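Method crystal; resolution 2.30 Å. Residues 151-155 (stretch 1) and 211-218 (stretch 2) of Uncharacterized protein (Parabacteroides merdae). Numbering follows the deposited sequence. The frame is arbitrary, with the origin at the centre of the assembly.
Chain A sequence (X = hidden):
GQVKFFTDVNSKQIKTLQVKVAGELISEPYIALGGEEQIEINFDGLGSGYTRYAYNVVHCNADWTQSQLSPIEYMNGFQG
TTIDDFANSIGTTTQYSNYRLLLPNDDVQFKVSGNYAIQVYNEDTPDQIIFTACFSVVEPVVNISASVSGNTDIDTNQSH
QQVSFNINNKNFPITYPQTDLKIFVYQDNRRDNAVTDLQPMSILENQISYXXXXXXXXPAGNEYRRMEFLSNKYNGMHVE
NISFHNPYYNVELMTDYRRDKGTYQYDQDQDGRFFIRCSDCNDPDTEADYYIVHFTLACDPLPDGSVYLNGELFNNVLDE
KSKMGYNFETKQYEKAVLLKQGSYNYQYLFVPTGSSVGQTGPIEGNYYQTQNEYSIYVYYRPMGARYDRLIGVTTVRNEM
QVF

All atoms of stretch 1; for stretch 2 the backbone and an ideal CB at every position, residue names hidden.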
# COMPACT_ATOMS: atom_id res chain seq x y z
N ASN A 151 -4.03 14.88 10.56
CA ASN A 151 -4.18 15.57 11.81
C ASN A 151 -2.82 15.90 12.34
O ASN A 151 -2.11 15.02 12.82
CB ASN A 151 -4.94 14.70 12.81
CG ASN A 151 -5.21 15.43 14.10
OD1 ASN A 151 -5.16 16.66 14.16
ND2 ASN A 151 -5.50 14.69 15.12
N THR A 152 -2.49 17.18 12.26
CA THR A 152 -1.14 17.68 12.48
C THR A 152 -1.13 18.58 13.68
O THR A 152 -2.16 18.84 14.30
CB THR A 152 -0.62 18.48 11.27
OG1 THR A 152 -1.14 19.82 11.31
CG2 THR A 152 -1.03 17.80 9.98
N ASP A 153 0.06 19.05 14.00
CA ASP A 153 0.22 19.97 15.10
C ASP A 153 -0.29 21.37 14.82
O ASP A 153 -0.49 22.11 15.77
CB ASP A 153 1.69 20.06 15.47
CG ASP A 153 2.24 18.75 15.96
OD1 ASP A 153 1.45 17.92 16.49
OD2 ASP A 153 3.48 18.58 15.82
N ILE A 154 -0.49 21.73 13.54
CA ILE A 154 -0.93 23.08 13.20
C ILE A 154 -2.32 23.17 12.65
O ILE A 154 -2.86 24.27 12.49
CB ILE A 154 0.02 23.78 12.20
CG1 ILE A 154 0.01 23.08 10.83
CG2 ILE A 154 1.43 23.83 12.79
CD1 ILE A 154 0.91 23.73 9.80
N ASP A 155 -2.89 22.02 12.30
CA ASP A 155 -4.27 21.96 11.86
C ASP A 155 -4.82 20.53 11.97
O ASP A 155 -4.11 19.59 12.38
CB ASP A 155 -4.43 22.54 10.45
CG ASP A 155 -3.75 21.68 9.34
OD1 ASP A 155 -3.15 20.62 9.66
OD2 ASP A 155 -3.83 22.08 8.14
N UNK A 211 9.18 12.92 16.42
CA UNK A 211 7.74 13.02 16.40
C UNK A 211 7.42 14.41 16.90
O UNK A 211 8.12 14.90 17.75
CB UNK A 211 7.07 11.93 17.24
N UNK A 212 6.38 15.03 16.34
CA UNK A 212 5.93 16.38 16.72
C UNK A 212 6.89 17.47 16.22
O UNK A 212 6.97 18.55 16.77
CB UNK A 212 5.79 16.48 18.24
N UNK A 213 7.58 17.18 15.15
CA UNK A 213 8.55 18.09 14.59
C UNK A 213 7.88 18.99 13.58
O UNK A 213 7.28 18.51 12.62
CB UNK A 213 9.71 17.33 13.95
N UNK A 214 7.97 20.29 13.79
CA UNK A 214 7.25 21.23 12.97
C UNK A 214 7.68 21.13 11.50
O UNK A 214 6.87 21.30 10.60
CB UNK A 214 7.46 22.65 13.50
N UNK A 215 8.95 20.82 11.25
CA UNK A 215 9.46 20.76 9.88
C UNK A 215 8.92 19.55 9.14
O UNK A 215 9.12 19.46 7.95
CB UNK A 215 10.99 20.73 9.88
N UNK A 216 8.32 18.59 9.85
CA UNK A 216 7.85 17.38 9.22
C UNK A 216 6.40 17.48 8.80
O UNK A 216 5.77 16.47 8.49
CB UNK A 216 8.04 16.19 10.16
N UNK A 217 5.90 18.72 8.74
CA UNK A 217 4.57 19.00 8.26
C UNK A 217 4.66 19.52 6.83
O UNK A 217 5.28 20.53 6.56
CB UNK A 217 3.86 20.00 9.17
N UNK A 218 4.03 18.80 5.92
CA UNK A 218 4.12 19.07 4.50
C UNK A 218 2.78 19.53 4.02
O UNK A 218 1.77 19.08 4.56
CB UNK A 218 4.59 17.84 3.72

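Position 211 lies in extended backbone, its CA-to-CB bond sideways to stretch 1 and no atom of that stretch within 5.5 Å of the ideal CB. Stretch 1 sets no requirement here, and many residues would do; the deposited one is Thr211.

At 212 phi and psi are 73° and 27°, the left-handed region, where glycine and asparagine are most at ease but other residues occur. CA-to-CB points sideways, yet the ideal CB is 4.0 Å from Asp153 OD2, so the neighbourhood offers a carboxylate. A donor could use it, and a side chain turned past it would also fit. The residue is Tyr212, with chi1 in m. Asp153 OD1 sits at the ring edge, near its plane, 3.9 Å from Tyr212 CD1, where the partly positive rim of an aromatic ring can sit comfortably beside a carboxylate oxygen. Asp153 OD2 approaches the backbone, 3.4 Å from Tyr212 CA. A water completes the link, donating to Asp153 OD2 at 2.7 Å and to Tyr212 O at 3.1 Å; no direct hydrogen bond joins the stretches.

Position 213 directs its CB away from stretch 1, leaving the choice to local needs. Just before a short 3-10 segment, a small polar residue able to accept from the backbone N two positions on would be reasonable. Asn213 OD1 accepts from the N of 215 at 3.0 Å.

The 3-10 segment begins at 214. CA-to-CB runs sideways and nothing of stretch 1 is within reach of the ideal CB, so a short side chain would make little contact, whereas a long, flexible one could return to Ile154. Arg214 does so: its end comes nearer than its CB, and Ile154 CG2 lies over one face of the guanidinium, 3.6 Å from Arg214 NE.

Positions 215 and 216 are out of reach of stretch 1, which cannot discriminate among residues there. The first is Asn215, whose ND2 also donates to Asn213 OD1, at 2.7 Å; the second is Leu216, whose N donates to Asn213 O at 3.0 Å.

At 217, in a strand, CB points toward stretch 1, with Ile154 CD1 4.8 Å and Thr152 CB 5.2 Å from its ideal position. This leaves room for a medium-sized apolar side chain such as valine, leucine, isoleucine or methionine. Ile217, in the m, t rotamer, extends CD1 to 4.1 Å from Thr152 CB, 4.2 Å from Asp153 CB and 4.0 Å from Ile154 CG2, so that one methyl touches three consecutive residues.

Position 218 is again out of reach, and stretch 1 is silent about Phe218.

Stretch 2 211-218: TYNRNLIF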
# COMPACT_ATOMS: atom_id res chain seq x y z
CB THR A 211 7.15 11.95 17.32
OG1 THR A 211 7.51 10.67 16.81
CG2 THR A 211 5.67 12.03 17.33
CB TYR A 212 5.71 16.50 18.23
CG TYR A 212 4.82 15.40 18.82
CD1 TYR A 212 3.50 15.24 18.40
CD2 TYR A 212 5.30 14.54 19.79
CE1 TYR A 212 2.70 14.25 18.92
CE2 TYR A 212 4.49 13.54 20.32
CZ TYR A 212 3.19 13.41 19.89
OH TYR A 212 2.37 12.45 20.45
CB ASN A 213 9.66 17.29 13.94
CG ASN A 213 10.86 18.11 13.63
OD1 ASN A 213 10.77 19.15 12.94
ND2 ASN A 213 12.02 17.68 14.14
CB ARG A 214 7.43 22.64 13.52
CG ARG A 214 6.83 23.75 12.69
CD ARG A 214 5.32 23.82 12.83
NE ARG A 214 4.81 24.88 11.94
CZ ARG A 214 4.73 24.76 10.61
NH1 ARG A 214 5.11 23.67 9.99
NH2 ARG A 214 4.25 25.75 9.89
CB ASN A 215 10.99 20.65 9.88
CG ASN A 215 11.62 21.69 10.78
OD1 ASN A 215 11.66 22.83 10.42
ND2 ASN A 215 12.06 21.29 12.00
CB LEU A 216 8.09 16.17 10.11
CG LEU A 216 9.54 15.71 10.10
CD1 LEU A 216 9.72 14.57 11.07
CD2 LEU A 216 9.98 15.29 8.71
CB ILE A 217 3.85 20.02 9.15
CG1 ILE A 217 3.73 19.49 10.57
CG2 ILE A 217 2.45 20.27 8.60
CD1 ILE A 217 3.01 20.43 11.53
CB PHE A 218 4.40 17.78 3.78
CG PHE A 218 5.79 17.30 3.91
CD1 PHE A 218 6.16 16.52 4.99
CD2 PHE A 218 6.71 17.57 2.93
CE1 PHE A 218 7.45 16.04 5.11
CE2 PHE A 218 8.02 17.12 3.04
CZ PHE A 218 8.39 16.36 4.15
O HOH W 1 5.14 20.66 15.46
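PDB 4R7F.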